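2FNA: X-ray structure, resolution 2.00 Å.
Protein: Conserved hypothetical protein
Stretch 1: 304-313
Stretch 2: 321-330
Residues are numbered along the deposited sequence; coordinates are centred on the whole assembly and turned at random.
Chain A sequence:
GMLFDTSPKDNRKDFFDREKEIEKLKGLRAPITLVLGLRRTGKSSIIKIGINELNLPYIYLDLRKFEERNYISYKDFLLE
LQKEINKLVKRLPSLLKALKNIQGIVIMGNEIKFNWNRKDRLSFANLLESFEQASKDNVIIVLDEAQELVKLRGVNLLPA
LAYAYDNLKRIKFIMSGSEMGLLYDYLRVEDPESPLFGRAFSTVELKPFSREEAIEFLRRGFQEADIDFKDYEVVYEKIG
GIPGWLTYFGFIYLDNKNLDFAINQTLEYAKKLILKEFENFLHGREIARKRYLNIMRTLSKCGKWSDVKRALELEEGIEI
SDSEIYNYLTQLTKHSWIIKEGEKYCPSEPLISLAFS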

ATOM      1  N   LYS A 304      14.508  23.443   3.317  1.00 42.49           N
ATOM      2  CA  LYS A 304      15.514  23.094   2.314  1.00 43.77           C
ATOM      3  C   LYS A 304      16.629  22.275   2.964  1.00 43.78           C
ATOM      4  O   LYS A 304      16.693  22.166   4.193  1.00 43.02           O
ATOM      5  N   TRP A 305      17.481  21.686   2.127  1.00 43.39           N
ATOM      6  CA  TRP A 305      18.708  21.001   2.552  1.00 42.27           C
ATOM      7  C   TRP A 305      19.456  21.734   3.655  1.00 41.20           C
ATOM      8  O   TRP A 305      19.835  21.128   4.658  1.00 41.26           O
ATOM      9  N   SER A 306      19.701  23.032   3.444  1.00 38.48           N
ATOM     10  CA  SER A 306      20.384  23.863   4.430  1.00 36.66           C
ATOM     11  C   SER A 306      19.703  23.780   5.798  1.00 36.36           C
ATOM     12  O   SER A 306      20.388  23.690   6.816  1.00 29.72           O
ATOM     13  N   ASP A 307      18.362  23.769   5.817  1.00 36.41           N
ATOM     14  CA  ASP A 307      17.613  23.698   7.079  1.00 37.71           C
ATOM     15  C   ASP A 307      17.809  22.330   7.761  1.00 37.92           C
ATOM     16  O   ASP A 307      17.955  22.239   8.985  1.00 37.98           O
ATOM     17  N   VAL A 308      17.797  21.272   6.955  1.00 41.20           N
ATOM     18  CA  VAL A 308      18.028  19.899   7.434  1.00 39.30           C
ATOM     19  C   VAL A 308      19.467  19.811   8.012  1.00 38.86           C
ATOM     20  O   VAL A 308      19.679  19.388   9.156  1.00 38.01           O
ATOM     21  N   LYS A 309      20.438  20.245   7.224  1.00 38.81           N
ATOM     22  CA  LYS A 309      21.834  20.262   7.670  1.00 38.44           C
ATOM     23  C   LYS A 309      21.975  21.013   8.986  1.00 38.46           C
ATOM     24  O   LYS A 309      22.548  20.495   9.949  1.00 38.20           O
ATOM     25  N   ARG A 310      21.445  22.233   9.020  1.00 39.29           N
ATOM     26  CA  ARG A 310      21.627  23.128  10.164  1.00 40.63           C
ATOM     27  C   ARG A 310      21.068  22.494  11.440  1.00 38.90           C
ATOM     28  O   ARG A 310      21.744  22.466  12.480  1.00 36.84           O
ATOM     29  N   ALA A 311      19.844  21.975  11.342  1.00 37.73           N
ATOM     30  CA  ALA A 311      19.156  21.350  12.479  1.00 39.02           C
ATOM     31  C   ALA A 311      19.853  20.087  12.992  1.00 39.48           C
ATOM     32  O   ALA A 311      19.830  19.810  14.188  1.00 39.78           O
ATOM     33  N   LEU A 312      20.453  19.316  12.095  1.00 41.95           N
ATOM     34  CA  LEU A 312      21.155  18.099  12.510  1.00 43.66           C
ATOM     35  C   LEU A 312      22.430  18.470  13.245  1.00 45.47           C
ATOM     36  O   LEU A 312      22.712  17.953  14.330  1.00 47.39           O
ATOM     37  N   GLU A 313      23.189  19.384  12.652  1.00 45.07           N
ATOM     38  CA  GLU A 313      24.433  19.846  13.236  1.00 44.78           C
ATOM     39  C   GLU A 313      24.178  20.606  14.529  1.00 45.10           C
ATOM     40  O   GLU A 313      24.950  20.482  15.471  1.00 46.54           O
ATOM     41  N   SER A 321      28.222  15.051   6.970  1.00 49.86           N
ATOM     42  CA  SER A 321      28.582  15.038   5.555  1.00 50.17           C
ATOM     43  C   SER A 321      27.357  15.179   4.682  1.00 52.85           C
ATOM     44  O   SER A 321      26.220  14.972   5.140  1.00 56.12           O
ATOM     45  N   ASP A 322      27.587  15.520   3.420  1.00 53.11           N
ATOM     46  CA  ASP A 322      26.505  15.578   2.435  1.00 53.06           C
ATOM     47  C   ASP A 322      26.037  14.189   2.001  1.00 51.00           C
ATOM     48  O   ASP A 322      24.921  14.053   1.518  1.00 51.51           O
ATOM     49  N   SER A 323      26.886  13.175   2.171  1.00 49.60           N
ATOM     50  CA  SER A 323      26.548  11.790   1.812  1.00 49.91           C
ATOM     51  C   SER A 323      25.525  11.221   2.773  1.00 48.16           C
ATOM     52  O   SER A 323      24.583  10.539   2.358  1.00 47.56           O
ATOM     53  N   GLU A 324      25.745  11.473   4.061  1.00 45.79           N
ATOM     54  CA  GLU A 324      24.830  11.032   5.100  1.00 45.82           C
ATOM     55  C   GLU A 324      23.464  11.696   4.902  1.00 44.69           C
ATOM     56  O   GLU A 324      22.436  11.005   4.863  1.00 41.74           O
ATOM     57  N   ILE A 325      23.481  13.022   4.743  1.00 43.94           N
ATOM     58  CA  ILE A 325      22.263  13.825   4.543  1.00 45.73           C
ATOM     59  C   ILE A 325      21.446  13.340   3.331  1.00 44.28           C
ATOM     60  O   ILE A 325      20.244  13.178   3.420  1.00 43.58           O
ATOM     61  N   TYR A 326      22.124  13.142   2.208  1.00 45.86           N
ATOM     62  CA  TYR A 326      21.517  12.651   0.986  1.00 48.49           C
ATOM     63  C   TYR A 326      20.821  11.313   1.218  1.00 48.61           C
ATOM     64  O   TYR A 326      19.695  11.098   0.759  1.00 48.46           O
ATOM     65  N   ASN A 327      21.503  10.412   1.923  1.00 47.20           N
ATOM     66  CA  ASN A 327      20.966   9.077   2.193  1.00 45.29           C
ATOM     67  C   ASN A 327      19.713   9.120   3.075  1.00 42.31           C
ATOM     68  O   ASN A 327      18.765   8.382   2.826  1.00 38.70           O
ATOM     69  N   TYR A 328      19.711   9.973   4.100  1.00 41.15           N
ATOM     70  CA  TYR A 328      18.536  10.112   4.975  1.00 40.42           C
ATOM     71  C   TYR A 328      17.313  10.647   4.202  1.00 38.58           C
ATOM     72  O   TYR A 328      16.202  10.123   4.316  1.00 38.88           O
ATOM     73  N   LEU A 329      17.509  11.693   3.411  1.00 36.84           N
ATOM     74  CA  LEU A 329      16.414  12.238   2.613  1.00 36.36           C
ATOM     75  C   LEU A 329      15.966  11.285   1.521  1.00 36.83           C
ATOM     76  O   LEU A 329      14.785  11.193   1.245  1.00 37.33           O
ATOM     77  N   THR A 330      16.895  10.573   0.901  1.00 39.02           N
ATOM     78  CA  THR A 330      16.550   9.564  -0.118  1.00 39.15           C
ATOM     79  C   THR A 330      15.694   8.436   0.445  1.00 38.01           C
ATOM     80  O   THR A 330      14.759   7.984  -0.210  1.00 39.83           O
TER

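Two helices, 305-313 and 322-330, cross at 111° with their axes 11.0 Å apart at closest approach. The two stretches bury 439 Å² between them, both sides summed, and their backbones come nearest at Lys309 CA and Ile325 CA, 7.2 Å apart. No hydrogen bond spans the two stretches, so the join depends on shape.

The principal bump is Ile325. Its CA-to-CB bond points toward the first helix, and its side chain, with chi1 m and chi2 m, sits as a knob in the hollow formed by Trp305, Val308, Lys309 and Leu312, four residues that share one side of the helix because they are spaced i, i+3, i+4 and i+7. A beta-branched residue suits this place because its two arms reach different walls. Ile325 CG2 lies over one face of the indole, 3.4 Å from the centroid of the six-membered ring of Trp305 and 13° off the ring normal, a CH-pi contact; it also lies 4.3 Å from Val308 CG1. The longer arm extends to the far end of the pocket, where Ile325 CD1 meets Leu312 CD1 at 3.3 Å, a tight fit, and passes Lys309 CA at 4.0 Å. Leu312 (m, t) points toward the second helix and closes this end.

Trp305 forms the other end. Its CA-to-CB bond runs sideways, but chi1 t carries the broad ring across to the second helix. There it spans about two turns: Trp305 CH2 approaches Asp322 O at 3.5 Å near the ring plane, lies 3.5 Å from Tyr326 N and 3.9 Å from Tyr326 CB, while Trp305 CE3 is 3.9 Å from Leu329 CD1. A flat, wide side chain can thus cover backbone and methyl groups together. The phenol of Tyr326 (chi1 t) leads away from the contact.

Leu329 (m, t) points toward the first helix one turn beyond Ile325. Val308, with chi1 t, is compact enough to lie beside both Ile325 and Leu329, in loose contact with each: its CG1 is 4.3 Å from Ile325 CG2 and its CG2 is 4.4 Å from Leu329 CD2.

At the margin, Lys309 extends its chain through three t torsions before turning at chi4 (m). Its aliphatic stem borders the pocket, and Lys309 CE comes within 3.6 Å of Asp322 OD1, but its charge is paired within its own helix: Lys309 NZ forms a salt bridge with Glu313 OE2 at 2.7 Å. At the start of the second helix, Ser321 OG caps Glu324 N at 3.2 Å, satisfying an amide that has no preceding turn to bond to.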

ATOM      1  CB  LYS A 304      16.074  24.374   1.686  1.00 44.77           C
ATOM      2  CG  LYS A 304      15.017  25.223   0.950  1.00 47.63           C
ATOM      3  CD  LYS A 304      15.276  26.724   1.076  1.00 52.61           C
ATOM      4  CE  LYS A 304      15.086  27.458  -0.255  1.00 58.28           C
ATOM      5  NZ  LYS A 304      16.239  27.240  -1.193  1.00 58.04           N
ATOM      6  CB  TRP A 305      19.641  20.873   1.361  1.00 44.41           C
ATOM      7  CG  TRP A 305      20.896  20.135   1.627  1.00 46.95           C
ATOM      8  CD1 TRP A 305      22.016  20.600   2.267  1.00 51.46           C
ATOM      9  CD2 TRP A 305      21.192  18.799   1.227  1.00 52.83           C
ATOM     10  NE1 TRP A 305      22.981  19.625   2.303  1.00 52.47           N
ATOM     11  CE2 TRP A 305      22.500  18.508   1.670  1.00 54.49           C
ATOM     12  CE3 TRP A 305      20.480  17.816   0.540  1.00 51.97           C
ATOM     13  CZ2 TRP A 305      23.104  17.276   1.446  1.00 52.58           C
ATOM     14  CZ3 TRP A 305      21.080  16.593   0.321  1.00 52.08           C
ATOM     15  CH2 TRP A 305      22.376  16.333   0.773  1.00 51.41           C
ATOM     16  CB  SER A 306      20.470  25.327   3.969  1.00 37.54           C
ATOM     17  OG  SER A 306      19.237  25.815   3.471  1.00 37.63           O
ATOM     18  CB  ASP A 307      16.118  23.976   6.848  1.00 37.35           C
ATOM     19  CG  ASP A 307      15.859  25.340   6.208  1.00 42.91           C
ATOM     20  OD1 ASP A 307      16.011  26.381   6.897  1.00 42.91           O
ATOM     21  OD2 ASP A 307      15.508  25.368   5.007  1.00 49.78           O
ATOM     22  CB  VAL A 308      17.797  18.861   6.291  1.00 39.33           C
ATOM     23  CG1 VAL A 308      18.232  17.481   6.723  1.00 38.16           C
ATOM     24  CG2 VAL A 308      16.317  18.832   5.854  1.00 31.70           C
ATOM     25  CB  LYS A 309      22.721  20.917   6.618  1.00 37.17           C
ATOM     26  CG  LYS A 309      24.224  20.655   6.808  1.00 40.93           C
ATOM     27  CD  LYS A 309      25.002  21.053   5.550  1.00 43.49           C
ATOM     28  CE  LYS A 309      26.385  20.417   5.502  1.00 45.50           C
ATOM     29  NZ  LYS A 309      27.284  21.068   6.488  1.00 34.91           N
ATOM     30  CB  ARG A 310      20.955  24.483   9.895  1.00 38.90           C
ATOM     31  CG  ARG A 310      21.052  25.466  11.033  1.00 46.92           C
ATOM     32  CD  ARG A 310      20.353  26.796  10.721  1.00 47.52           C
ATOM     33  NE  ARG A 310      20.898  27.463   9.530  1.00 55.93           N
ATOM     34  CZ  ARG A 310      20.348  27.450   8.311  1.00 55.34           C
ATOM     35  NH1 ARG A 310      19.205  26.803   8.064  1.00 50.69           N
ATOM     36  NH2 ARG A 310      20.954  28.103   7.320  1.00 58.17           N
ATOM     37  CB  ALA A 311      17.718  21.027  12.111  1.00 38.56           C
ATOM     38  CB  LEU A 312      21.476  17.215  11.307  1.00 44.45           C
ATOM     39  CG  LEU A 312      20.279  16.473  10.704  1.00 45.69           C
ATOM     40  CD1 LEU A 312      20.600  15.961   9.303  1.00 42.52           C
ATOM     41  CD2 LEU A 312      19.819  15.323  11.606  1.00 48.68           C
ATOM     42  CB  GLU A 313      25.189  20.710  12.239  1.00 43.77           C
ATOM     43  CG  GLU A 313      25.639  19.921  11.024  1.00 45.08           C
ATOM     44  CD  GLU A 313      26.286  20.772   9.953  1.00 46.43           C
ATOM     45  OE1 GLU A 313      26.394  22.007  10.128  1.00 45.35           O
ATOM     46  OE2 GLU A 313      26.688  20.184   8.924  1.00 52.56           O
ATOM     47  CB  SER A 321      29.339  13.759   5.187  1.00 49.62           C
ATOM     48  OG  SER A 321      28.488  12.636   5.237  1.00 41.60           O
ATOM     49  CB  ASP A 322      26.924  16.397   1.214  1.00 53.31           C
ATOM     50  CG  ASP A 322      27.189  17.856   1.550  1.00 56.32           C
ATOM     51  OD1 ASP A 322      26.676  18.355   2.580  1.00 59.60           O
ATOM     52  OD2 ASP A 322      27.917  18.503   0.773  1.00 60.27           O
ATOM     53  CB  SER A 323      27.779  10.874   1.851  1.00 49.58           C
ATOM     54  OG  SER A 323      28.767  11.271   0.920  1.00 59.17           O
ATOM     55  CB  GLU A 324      25.400  11.355   6.490  1.00 45.97           C
ATOM     56  CG  GLU A 324      26.540  10.429   6.911  1.00 46.24           C
ATOM     57  CD  GLU A 324      27.243  10.869   8.199  1.00 48.25           C
ATOM     58  OE1 GLU A 324      27.929  11.930   8.208  1.00 53.52           O
ATOM     59  OE2 GLU A 324      27.133  10.128   9.200  1.00 50.14           O
ATOM     60  CB  ILE A 325      22.574  15.332   4.323  1.00 44.69           C
ATOM     61  CG1 ILE A 325      23.370  15.935   5.499  1.00 52.55           C
ATOM     62  CG2 ILE A 325      21.271  16.120   4.069  1.00 42.63           C
ATOM     63  CD1 ILE A 325      22.535  16.476   6.643  1.00 57.21           C
ATOM     64  CB  TYR A 326      22.593  12.493  -0.095  1.00 51.01           C
ATOM     65  CG  TYR A 326      22.081  11.935  -1.414  1.00 55.97           C
ATOM     66  CD1 TYR A 326      21.469  12.764  -2.355  1.00 59.45           C
ATOM     67  CD2 TYR A 326      22.218  10.579  -1.724  1.00 58.84           C
ATOM     68  CE1 TYR A 326      21.003  12.265  -3.563  1.00 59.27           C
ATOM     69  CE2 TYR A 326      21.755  10.071  -2.929  1.00 60.59           C
ATOM     70  CZ  TYR A 326      21.149  10.919  -3.844  1.00 60.87           C
ATOM     71  OH  TYR A 326      20.684  10.423  -5.043  1.00 61.32           O
ATOM     72  CB  ASN A 327      22.054   8.186   2.815  1.00 47.47           C
ATOM     73  CG  ASN A 327      21.514   6.865   3.368  1.00 50.62           C
ATOM     74  OD1 ASN A 327      20.900   6.067   2.649  1.00 55.41           O
ATOM     75  ND2 ASN A 327      21.784   6.611   4.653  1.00 56.95           N
ATOM     76  CB  TYR A 328      18.846  11.035   6.159  1.00 41.55           C
ATOM     77  CG  TYR A 328      20.035  10.636   7.012  1.00 42.57           C
ATOM     78  CD1 TYR A 328      20.263   9.303   7.350  1.00 41.91           C
ATOM     79  CD2 TYR A 328      20.901  11.603   7.532  1.00 43.26           C
ATOM     80  CE1 TYR A 328      21.340   8.935   8.147  1.00 43.94           C
ATOM     81  CE2 TYR A 328      21.988  11.243   8.339  1.00 42.46           C
ATOM     82  CZ  TYR A 328      22.197   9.905   8.642  1.00 42.83           C
ATOM     83  OH  TYR A 328      23.261   9.520   9.433  1.00 45.70           O
ATOM     84  CB  LEU A 329      16.783  13.604   2.016  1.00 38.10           C
ATOM     85  CG  LEU A 329      17.045  14.689   3.058  1.00 36.83           C
ATOM     86  CD1 LEU A 329      17.607  15.950   2.398  1.00 38.64           C
ATOM     87  CD2 LEU A 329      15.781  14.990   3.853  1.00 39.76           C
ATOM     88  CB  THR A 330      17.825   8.945  -0.746  1.00 38.98           C
ATOM     89  OG1 THR A 330      18.512   9.959  -1.479  1.00 41.08           O
ATOM     90  CG2 THR A 330      17.479   7.771  -1.692  1.00 41.44           C
TER